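Local coordinates for cycloalternan-forming enzyme (Listeria monocytogenes serovar 1/2a, PDB 5F7U), which is a multidomain glycoside hydrolase family 31 protein, combining a TIM-barrel domain with a family 6 carbohydrate-binding module at its C-terminal end, at residues V1006-I1015 and V1031-V1042; V936-E944 and N1055-K1063. The protein carries 1 engineered substitution. All coordinates share one frame; numbering follows the deposited sequence.

Contact 1 (V1006-I1015 and V1031-V1042); sequences VYINGKKQQI and VPVTLQAGNNQV
N1009 and Q1041 exchange two hydrogen bonds at the type I' turn from I1008 to K1011. N1009 N donates to Q1041 O at 2.8 Å, nearly straight (170° at the hydrogen) and in the carbonyl plane. In return N1009 OD1 accepts from Q1041 N at 2.9 Å, the donor standing above the plane of the side-chain carbonyl. N1009 ND2 uses both of its protons: one goes to N1040 OD1 at 2.8 Å, within its own amide plane, and the other to a water that donates to T1034 O. N1040 OD1 is gripped twice, since Q1036 N also donates to it, on a lone pair, at 2.8 Å. N1040 ND2 answers to Q1036 O and to I980 O, and the Q1036 amide stacks on that of N1009 with their planes 26° apart. Farther along, Q1013 NE2 reaches P1032 O at 3.0 Å and 173°. I1008 and V1042 form an antiparallel non-hydrogen-bonded pair; I1008 CG1, anti to the carbonyl carbon, carries CD1 onto V1042 CG1 (3.6 Å) and V1033 CG1 (3.8 Å). Strand 1002-1008 lies between strands 1011-1017 and 1039-1045 in one sheet, whereas strand 1027-1035 pairs with strand 987-996 in the other, so the contact spans both.

Contact 2 (V936-E944 and N1055-K1063); sequences VNHAPYEAE and NFDHVVIKK. With MG (magnesium ion), chain G; GLC (alpha-D-glucopyranose), chain D.
P940 lies over one face of the H1058 imidazole: its CB stands 3.8 Å from the ring centroid and 22° off the ring normal, a CH-pi contact displaced toward the rim. H1058 ND1 is hydrogen-bonded to T961 OG1, which helps to fix the ring beneath the proline. The P940 and V1060 side chains lie side by side, pointing the same way, and touch CG to CG2 at 3.8 Å. A second CH-pi contact follows the same scheme, with A943 CB over one face of F1056 at 4.1 Å from the centroid and 14° off the normal. Y941 behaves differently. It sets CB against V1059 CG2 at 3.7 Å, while V1059 O approaches the edge of the phenol ring in its plane. The Y941 and V1059 backbones form an antiparallel hydrogen-bonded pair, Y941 N to V1059 O measuring 2.8 Å.

Three carboxylates converge on the magnesium ion. E942, bent at chi2 (-61°), binds it through OE1 at 2.2 Å, with N916 as a second partner of its carboxylate, which stands nearly perpendicular to the H1058 ring. E944 grips the ion unevenly, OE1 at 2.2 Å and OE2 at 2.6 Å. D1057 contributes OD1, and its OD2 forms a salt bridge with R994, which should help to steady that carboxylate. The carbonyl oxygens of T961 and G964 bring the protein donors to six oxygens from five residues. D1057 and H1058 both face R994 in a classic beta bulge. N1055 ND2 donates to O3 of alpha-D-glucopyranose, and its OD1 accepts from O4. A metal site linking the first strand and the 3-10 turn after it to the last strand, which also carries a glycan-binding residue, fits the beta-sandwich of a family 6 carbohydrate-binding module.

From the N terminus, the chain first lays down 936-944, the near half of contact 2, and returns to it only at 1055-1063, after 110 intervening residues without helix. Contact 1 falls within that long loop and closes a much shorter one, with 15 residues between 1006-1015 and 1031-1042. The two nest rather than cross. Contact 2 fastens the entry of the sandwich to its C-terminal strand, whereas contact 1 ties an edge hairpin to its neighbour 1039-1045 in the same sheet and to strand 1027-1035 of the facing sheet. Their centres lie 14 Å apart, and they touch where L1035 CD1 packs against I1061 CG2 at 3.9 Å. Strand 1054-1062 flanks 987-996 too, so both contacts reach one sheet.

Contact 1 (V1006-I1015 and V1031-V1042)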
loop_
_atom_site.group_PDB
_atom_site.type_symbol
_atom_site.label_atom_id
_atom_site.label_comp_id
_atom_site.label_asym_id
_atom_site.label_seq_id
_atom_site.Cartn_x
_atom_site.Cartn_y
_atom_site.Cartn_z
ATOM N N VAL A 1006 30.587 29.748 22.689
ATOM C CA VAL A 1006 29.327 29.122 22.310
ATOM C C VAL A 1006 28.419 30.177 21.674
ATOM O O VAL A 1006 28.367 31.312 22.148
ATOM C CB VAL A 1006 28.607 28.480 23.530
ATOM C CG1 VAL A 1006 27.498 27.536 23.052
ATOM C CG2 VAL A 1006 29.602 27.699 24.378
ATOM N N TYR A 1007 27.720 29.786 20.609
ATOM C CA TYR A 1007 26.700 30.622 19.981
ATOM C C TYR A 1007 25.386 29.875 20.084
ATOM O O TYR A 1007 25.290 28.714 19.651
ATOM C CB TYR A 1007 27.031 30.867 18.510
ATOM C CG TYR A 1007 28.283 31.680 18.295
ATOM C CD1 TYR A 1007 29.547 31.082 18.315
ATOM C CD2 TYR A 1007 28.201 33.057 18.064
ATOM C CE1 TYR A 1007 30.698 31.838 18.104
ATOM C CE2 TYR A 1007 29.340 33.817 17.839
ATOM C CZ TYR A 1007 30.584 33.205 17.867
ATOM O OH TYR A 1007 31.705 33.976 17.658
ATOM N N ILE A 1008 24.379 30.543 20.636
ATOM C CA ILE A 1008 23.042 29.972 20.751
ATOM C C ILE A 1008 22.158 30.794 19.837
ATOM O O ILE A 1008 21.880 31.966 20.129
ATOM C CB ILE A 1008 22.490 30.039 22.208
ATOM C CG1 ILE A 1008 23.480 29.445 23.237
ATOM C CG2 ILE A 1008 21.092 29.391 22.270
ATOM C CD1 ILE A 1008 23.757 27.962 23.071
ATOM N N ASN A 1009 21.751 30.198 18.713
ATOM C CA ASN A 1009 21.021 30.940 17.683
ATOM C C ASN A 1009 21.667 32.300 17.407
ATOM O O ASN A 1009 20.973 33.315 17.329
ATOM C CB ASN A 1009 19.555 31.121 18.105
ATOM C CG ASN A 1009 18.843 29.812 18.283
ATOM O OD1 ASN A 1009 18.934 28.912 17.433
ATOM N ND2 ASN A 1009 18.116 29.687 19.396
ATOM N N GLY A 1010 22.997 32.299 17.274
ATOM C CA GLY A 1010 23.780 33.502 16.945
ATOM C C GLY A 1010 24.277 34.357 18.108
ATOM O O GLY A 1010 25.059 35.294 17.894
ATOM N N LYS A 1011 23.815 34.056 19.326
ATOM C CA LYS A 1011 24.160 34.856 20.522
ATOM C C LYS A 1011 25.358 34.217 21.217
ATOM O O LYS A 1011 25.283 33.067 21.653
ATOM C CB LYS A 1011 22.955 34.958 21.478
ATOM C CG LYS A 1011 23.165 35.925 22.649
ATOM C CD LYS A 1011 21.975 35.909 23.594
ATOM C CE LYS A 1011 22.041 37.078 24.569
ATOM N NZ LYS A 1011 20.812 37.089 25.420
ATOM N N LYS A 1012 26.445 34.980 21.311
ATOM C CA LYS A 1012 27.749 34.479 21.766
ATOM C C LYS A 1012 27.917 34.543 23.286
ATOM O O LYS A 1012 27.518 35.508 23.926
ATOM C CB LYS A 1012 28.844 35.316 21.093
ATOM C CG LYS A 1012 30.294 34.921 21.356
ATOM C CD LYS A 1012 31.278 35.796 20.582
ATOM C CE LYS A 1012 31.308 37.241 21.061
ATOM N NZ LYS A 1012 32.487 37.983 20.519
ATOM N N GLN A 1013 28.545 33.522 23.852
ATOM C CA GLN A 1013 29.107 33.637 25.210
ATOM C C GLN A 1013 30.347 32.778 25.294
ATOM O O GLN A 1013 30.502 31.831 24.517
ATOM C CB GLN A 1013 28.094 33.211 26.272
ATOM C CG GLN A 1013 27.590 31.789 26.118
ATOM C CD GLN A 1013 26.626 31.412 27.211
ATOM O OE1 GLN A 1013 26.976 31.419 28.396
ATOM N NE2 GLN A 1013 25.395 31.106 26.826
ATOM N N GLN A 1014 31.216 33.090 26.254
ATOM C CA GLN A 1014 32.393 32.270 26.485
ATOM C C GLN A 1014 32.210 31.443 27.755
ATOM O O GLN A 1014 31.698 31.944 28.757
ATOM C CB GLN A 1014 33.657 33.129 26.564
ATOM C CG GLN A 1014 34.944 32.318 26.407
ATOM C CD GLN A 1014 36.219 33.146 26.460
ATOM O OE1 GLN A 1014 36.435 33.937 27.384
ATOM N NE2 GLN A 1014 37.090 32.943 25.475
ATOM N N ILE A 1015 32.632 30.183 27.702
ATOM C CA ILE A 1015 32.466 29.272 28.831
ATOM C C ILE A 1015 33.828 28.816 29.338
ATOM O O ILE A 1015 34.770 28.667 28.558
ATOM C CB ILE A 1015 31.569 28.054 28.507
ATOM C CG1 ILE A 1015 32.229 27.119 27.480
ATOM C CG2 ILE A 1015 30.199 28.538 28.027
ATOM C CD1 ILE A 1015 31.469 25.820 27.211
ATOM N N VAL A 1031 25.933 25.725 31.904
ATOM C CA VAL A 1031 25.946 26.965 31.114
ATOM C C VAL A 1031 24.496 27.455 30.940
ATOM O O VAL A 1031 23.659 26.685 30.432
ATOM C CB VAL A 1031 26.589 26.721 29.716
ATOM C CG1 VAL A 1031 26.608 27.999 28.878
ATOM C CG2 VAL A 1031 27.994 26.128 29.850
ATOM N N PRO A 1032 24.196 28.722 31.332
ATOM C CA PRO A 1032 22.849 29.266 31.098
ATOM C C PRO A 1032 22.631 29.586 29.621
ATOM O O PRO A 1032 23.474 30.260 28.991
ATOM C CB PRO A 1032 22.810 30.549 31.956
ATOM C CG PRO A 1032 24.233 30.944 32.137
ATOM C CD PRO A 1032 25.099 29.718 31.962
ATOM N N VAL A 1033 21.527 29.064 29.062
ATOM C CA VAL A 1033 21.172 29.287 27.661
ATOM C C VAL A 1033 19.700 29.668 27.570
ATOM O O VAL A 1033 18.916 29.374 28.485
ATOM C CB VAL A 1033 21.471 28.055 26.744
ATOM C CG1 VAL A 1033 22.955 27.677 26.766
ATOM C CG2 VAL A 1033 20.600 26.853 27.097
ATOM N N THR A 1034 19.333 30.323 26.472
ATOM C CA THR A 1034 17.941 30.659 26.206
ATOM C C THR A 1034 17.589 29.948 24.913
ATOM O O THR A 1034 18.248 30.171 23.876
ATOM C CB THR A 1034 17.753 32.181 26.075
ATOM O OG1 THR A 1034 18.113 32.804 27.309
ATOM C CG2 THR A 1034 16.305 32.524 25.757
ATOM N N LEU A 1035 16.596 29.061 24.985
ATOM C CA LEU A 1035 16.194 28.269 23.820
ATOM C C LEU A 1035 14.807 28.639 23.348
ATOM O O LEU A 1035 13.917 28.940 24.154
ATOM C CB LEU A 1035 16.250 26.774 24.129
ATOM C CG LEU A 1035 17.630 26.249 24.523
ATOM C CD1 LEU A 1035 17.491 24.742 24.744
ATOM C CD2 LEU A 1035 18.700 26.534 23.464
ATOM N N GLN A 1036 14.633 28.622 22.035
ATOM C CA GLN A 1036 13.321 28.891 21.468
ATOM C C GLN A 1036 12.656 27.613 20.982
ATOM O O GLN A 1036 13.229 26.526 21.088
ATOM C CB GLN A 1036 13.414 29.947 20.360
ATOM C CG GLN A 1036 14.549 29.741 19.395
ATOM C CD GLN A 1036 14.815 30.936 18.523
ATOM O OE1 GLN A 1036 14.839 32.086 18.985
ATOM N NE2 GLN A 1036 15.026 30.680 17.246
ATOM N N ALA A 1037 11.427 27.746 20.470
ATOM C CA ALA A 1037 10.762 26.642 19.745
ATOM C C ALA A 1037 11.521 26.217 18.483
ATOM O O ALA A 1037 12.181 27.033 17.810
ATOM C CB ALA A 1037 9.340 27.043 19.387
ATOM N N GLY A 1038 11.424 24.931 18.172
ATOM C CA GLY A 1038 12.031 24.366 16.977
ATOM C C GLY A 1038 13.476 23.991 17.226
ATOM O O GLY A 1038 13.903 23.759 18.365
ATOM N N ASN A 1039 14.225 23.961 16.136
ATOM C CA ASN A 1039 15.612 23.590 16.156
ATOM C C ASN A 1039 16.458 24.800 16.605
ATOM O O ASN A 1039 16.418 25.873 15.978
ATOM C CB ASN A 1039 15.989 23.113 14.753
ATOM C CG ASN A 1039 17.374 22.537 14.678
ATOM O OD1 ASN A 1039 18.126 22.560 15.645
ATOM N ND2 ASN A 1039 17.721 21.998 13.513
ATOM N N ASN A 1040 17.210 24.631 17.689
ATOM C CA ASN A 1040 18.116 25.682 18.148
ATOM C C ASN A 1040 19.509 25.363 17.660
ATOM O O ASN A 1040 19.994 24.240 17.846
ATOM C CB ASN A 1040 18.117 25.776 19.677
ATOM C CG ASN A 1040 16.802 26.300 20.230
ATOM O OD1 ASN A 1040 16.666 27.492 20.446
ATOM N ND2 ASN A 1040 15.823 25.413 20.443
ATOM N N GLN A 1041 20.147 26.339 17.025
ATOM C CA GLN A 1041 21.504 26.153 16.518
ATOM C C GLN A 1041 22.461 26.438 17.657
ATOM O O GLN A 1041 22.529 27.575 18.118
ATOM C CB GLN A 1041 21.780 27.093 15.333
ATOM C CG GLN A 1041 23.211 26.993 14.801
ATOM C CD GLN A 1041 23.546 27.991 13.703
ATOM O OE1 GLN A 1041 23.337 29.207 13.843
ATOM N NE2 GLN A 1041 24.109 27.483 12.606
ATOM N N VAL A 1042 23.195 25.415 18.097
ATOM C CA VAL A 1042 24.153 25.570 19.202
ATOM C C VAL A 1042 25.548 25.232 18.693
ATOM O O VAL A 1042 25.833 24.072 18.390
ATOM C CB VAL A 1042 23.756 24.715 20.431
ATOM C CG1 VAL A 1042 24.771 24.847 21.569
ATOM C CG2 VAL A 1042 22.358 25.093 20.918
HETATM O O HOH W 1 17.719 31.420 21.516
HETATM O O HOH W 2 24.400 29.773 16.807
HETATM O O HOH W 3 20.160 34.559 26.528
#

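Contact 2 (V936-E944 and N1055-K1063)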
loop_
_atom_site.group_PDB
_atom_site.type_symbol
_atom_site.label_atom_id
_atom_site.label_comp_id
_atom_site.label_asym_id
_atom_site.label_seq_id
_atom_site.Cartn_x
_atom_site.Cartn_y
_atom_site.Cartn_z
ATOM N N VAL A 936 16.315 12.003 36.258
ATOM C CA VAL A 936 16.592 11.864 34.810
ATOM C C VAL A 936 16.350 13.151 34.039
ATOM O O VAL A 936 15.432 13.902 34.344
ATOM C CB VAL A 936 15.734 10.766 34.148
ATOM C CG1 VAL A 936 16.150 9.394 34.661
ATOM C CG2 VAL A 936 14.240 11.013 34.383
ATOM N N ASN A 937 17.180 13.383 33.030
ATOM C CA ASN A 937 16.944 14.441 32.063
ATOM C C ASN A 937 16.798 13.893 30.666
ATOM O O ASN A 937 17.025 12.702 30.446
ATOM C CB ASN A 937 18.057 15.471 32.135
ATOM C CG ASN A 937 17.897 16.359 33.333
ATOM O OD1 ASN A 937 16.920 17.108 33.431
ATOM N ND2 ASN A 937 18.838 16.290 34.243
ATOM N N HIS A 938 16.371 14.751 29.742
ATOM C CA HIS A 938 16.388 14.405 28.315
ATOM C C HIS A 938 17.757 13.821 27.972
ATOM O O HIS A 938 18.780 14.285 28.489
ATOM C CB HIS A 938 16.084 15.633 27.451
ATOM C CG HIS A 938 15.968 15.322 25.988
ATOM N ND1 HIS A 938 17.061 15.037 25.197
ATOM C CD2 HIS A 938 14.889 15.265 25.174
ATOM C CE1 HIS A 938 16.657 14.814 23.957
ATOM N NE2 HIS A 938 15.347 14.951 23.916
ATOM N N ALA A 939 17.788 12.790 27.119
ATOM C CA ALA A 939 19.048 12.107 26.829
ATOM C C ALA A 939 20.085 13.070 26.248
ATOM O O ALA A 939 19.707 14.084 25.653
ATOM C CB ALA A 939 18.819 10.936 25.885
ATOM N N PRO A 940 21.393 12.770 26.423
ATOM C CA PRO A 940 22.390 13.720 25.944
ATOM C C PRO A 940 22.372 13.883 24.424
ATOM O O PRO A 940 21.933 12.971 23.698
ATOM C CB PRO A 940 23.724 13.077 26.350
ATOM C CG PRO A 940 23.378 12.172 27.490
ATOM C CD PRO A 940 22.018 11.647 27.147
ATOM N N TYR A 941 22.811 15.062 23.977
ATOM C CA TYR A 941 23.170 15.310 22.585
ATOM C C TYR A 941 24.665 15.011 22.464
ATOM O O TYR A 941 25.500 15.760 22.986
ATOM C CB TYR A 941 22.905 16.784 22.233
ATOM C CG TYR A 941 21.436 17.134 22.178
ATOM C CD1 TYR A 941 20.705 17.411 23.345
ATOM C CD2 TYR A 941 20.767 17.158 20.948
ATOM C CE1 TYR A 941 19.346 17.715 23.286
ATOM C CE2 TYR A 941 19.425 17.484 20.872
ATOM C CZ TYR A 941 18.713 17.735 22.043
ATOM O OH TYR A 941 17.367 18.048 21.939
ATOM N N GLU A 942 24.998 13.917 21.787
ATOM C CA GLU A 942 26.388 13.453 21.735
ATOM C C GLU A 942 27.220 14.337 20.817
ATOM O O GLU A 942 26.817 14.627 19.666
ATOM C CB GLU A 942 26.466 11.981 21.293
ATOM C CG GLU A 942 25.836 10.998 22.277
ATOM C CD GLU A 942 26.481 11.008 23.656
ATOM O OE1 GLU A 942 27.674 11.409 23.804
ATOM O OE2 GLU A 942 25.787 10.573 24.612
ATOM N N ALA A 943 28.377 14.779 21.323
ATOM C CA ALA A 943 29.256 15.633 20.535
ATOM C C ALA A 943 29.731 14.931 19.259
ATOM O O ALA A 943 29.882 15.567 18.214
ATOM C CB ALA A 943 30.436 16.115 21.372
ATOM N N GLU A 944 29.930 13.613 19.349
ATOM C CA GLU A 944 30.407 12.804 18.221
ATOM C C GLU A 944 29.371 12.705 17.077
ATOM O O GLU A 944 29.723 12.334 15.943
ATOM C CB GLU A 944 30.862 11.412 18.707
ATOM C CG GLU A 944 29.800 10.578 19.416
ATOM C CD GLU A 944 29.777 10.695 20.948
ATOM O OE1 GLU A 944 30.087 11.744 21.562
ATOM O OE2 GLU A 944 29.393 9.699 21.572
ATOM N N ASN A 1055 38.551 17.134 25.671
ATOM C CA ASN A 1055 37.745 16.098 25.026
ATOM C C ASN A 1055 36.302 16.400 25.357
ATOM O O ASN A 1055 35.970 16.655 26.512
ATOM C CB ASN A 1055 38.167 14.702 25.472
ATOM C CG ASN A 1055 39.560 14.350 24.989
ATOM O OD1 ASN A 1055 40.005 14.845 23.947
ATOM N ND2 ASN A 1055 40.261 13.501 25.742
ATOM N N PHE A 1056 35.455 16.412 24.333
ATOM C CA PHE A 1056 34.083 16.925 24.466
ATOM C C PHE A 1056 33.104 15.760 24.278
ATOM O O PHE A 1056 32.951 15.241 23.179
ATOM C CB PHE A 1056 33.916 18.061 23.442
ATOM C CG PHE A 1056 32.588 18.801 23.486
ATOM C CD1 PHE A 1056 31.683 18.689 24.553
ATOM C CD2 PHE A 1056 32.280 19.674 22.439
ATOM C CE1 PHE A 1056 30.477 19.411 24.540
ATOM C CE2 PHE A 1056 31.088 20.391 22.419
ATOM C CZ PHE A 1056 30.188 20.275 23.479
ATOM N N ASP A 1057 32.476 15.335 25.374
ATOM C CA ASP A 1057 31.620 14.143 25.365
ATOM C C ASP A 1057 30.212 14.389 24.801
ATOM O O ASP A 1057 29.780 13.729 23.856
ATOM C CB ASP A 1057 31.508 13.548 26.775
ATOM C CG ASP A 1057 30.772 12.207 26.791
ATOM O OD1 ASP A 1057 30.587 11.570 25.712
ATOM O OD2 ASP A 1057 30.376 11.806 27.900
ATOM N N HIS A 1058 29.499 15.321 25.411
ATOM C CA HIS A 1058 28.077 15.545 25.117
ATOM C C HIS A 1058 27.599 16.827 25.766
ATOM O O HIS A 1058 28.303 17.396 26.595
ATOM C CB HIS A 1058 27.202 14.356 25.599
ATOM C CG HIS A 1058 27.048 14.231 27.096
ATOM N ND1 HIS A 1058 27.128 13.015 27.742
ATOM C CD2 HIS A 1058 26.755 15.140 28.058
ATOM C CE1 HIS A 1058 26.901 13.180 29.035
ATOM N NE2 HIS A 1058 26.677 14.463 29.255
ATOM N N VAL A 1059 26.398 17.255 25.377
ATOM C CA VAL A 1059 25.641 18.248 26.145
ATOM C C VAL A 1059 24.297 17.674 26.596
ATOM O O VAL A 1059 23.708 16.826 25.910
ATOM C CB VAL A 1059 25.465 19.613 25.410
ATOM C CG1 VAL A 1059 26.822 20.241 25.069
ATOM C CG2 VAL A 1059 24.613 19.472 24.162
ATOM N N VAL A 1060 23.833 18.125 27.764
ATOM C CA VAL A 1060 22.506 17.787 28.280
ATOM C C VAL A 1060 21.753 19.093 28.491
ATOM O O VAL A 1060 22.326 20.057 29.026
ATOM C CB VAL A 1060 22.590 16.932 29.580
ATOM C CG1 VAL A 1060 21.243 16.853 30.290
ATOM C CG2 VAL A 1060 23.067 15.523 29.236
ATOM N N ILE A 1061 20.486 19.137 28.065
ATOM C CA ILE A 1061 19.632 20.295 28.328
ATOM C C ILE A 1061 18.714 19.945 29.493
ATOM O O ILE A 1061 18.025 18.917 29.456
ATOM C CB ILE A 1061 18.786 20.716 27.086
ATOM C CG1 ILE A 1061 19.668 20.931 25.832
ATOM C CG2 ILE A 1061 17.922 21.949 27.399
ATOM C CD1 ILE A 1061 20.765 21.990 25.940
ATOM N N LYS A 1062 18.737 20.780 30.538
ATOM C CA LYS A 1062 17.871 20.565 31.680
ATOM C C LYS A 1062 17.267 21.881 32.135
ATOM O O LYS A 1062 17.599 22.945 31.608
ATOM C CB LYS A 1062 18.613 19.850 32.826
ATOM C CG LYS A 1062 19.822 20.581 33.382
ATOM C CD LYS A 1062 20.489 19.785 34.503
ATOM C CE LYS A 1062 21.546 20.624 35.198
ATOM N NZ LYS A 1062 22.297 19.816 36.204
ATOM N N LYS A 1063 16.372 21.796 33.119
ATOM C CA LYS A 1063 15.709 22.978 33.654
ATOM C C LYS A 1063 16.718 24.089 33.961
ATOM O O LYS A 1063 17.820 23.847 34.469
ATOM C CB LYS A 1063 14.923 22.616 34.911
ATOM C CG LYS A 1063 14.051 23.744 35.417
ATOM C CD LYS A 1063 13.571 23.464 36.827
ATOM C CE LYS A 1063 12.984 24.711 37.443
ATOM N NZ LYS A 1063 11.682 25.025 36.790
ATOM O OXT LYS A 1063 16.456 25.255 33.665
HETATM MG MG MG G . 29.859 11.089 23.680
HETATM C C1 GLC D . 46.047 13.947 25.207
HETATM C C2 GLC D . 44.776 13.104 25.395
HETATM C C3 GLC D . 43.759 13.365 24.275
HETATM C C4 GLC D . 43.460 14.857 24.117
HETATM C C5 GLC D . 44.787 15.583 23.880
HETATM C C6 GLC D . 44.628 17.082 23.702
HETATM O O1 GLC D . 46.868 13.437 24.134
HETATM O O2 GLC D . 45.090 11.710 25.428
HETATM O O3 GLC D . 42.576 12.615 24.540
HETATM O O4 GLC D . 42.553 15.063 23.023
HETATM O O5 GLC D . 45.697 15.330 24.976
HETATM O O6 GLC D . 45.934 17.605 23.449
HETATM O O HOH W 4 15.858 17.542 30.556
HETATM O O HOH W 5 15.495 19.319 34.256
HETATM O O HOH W 6 19.603 16.573 26.979
#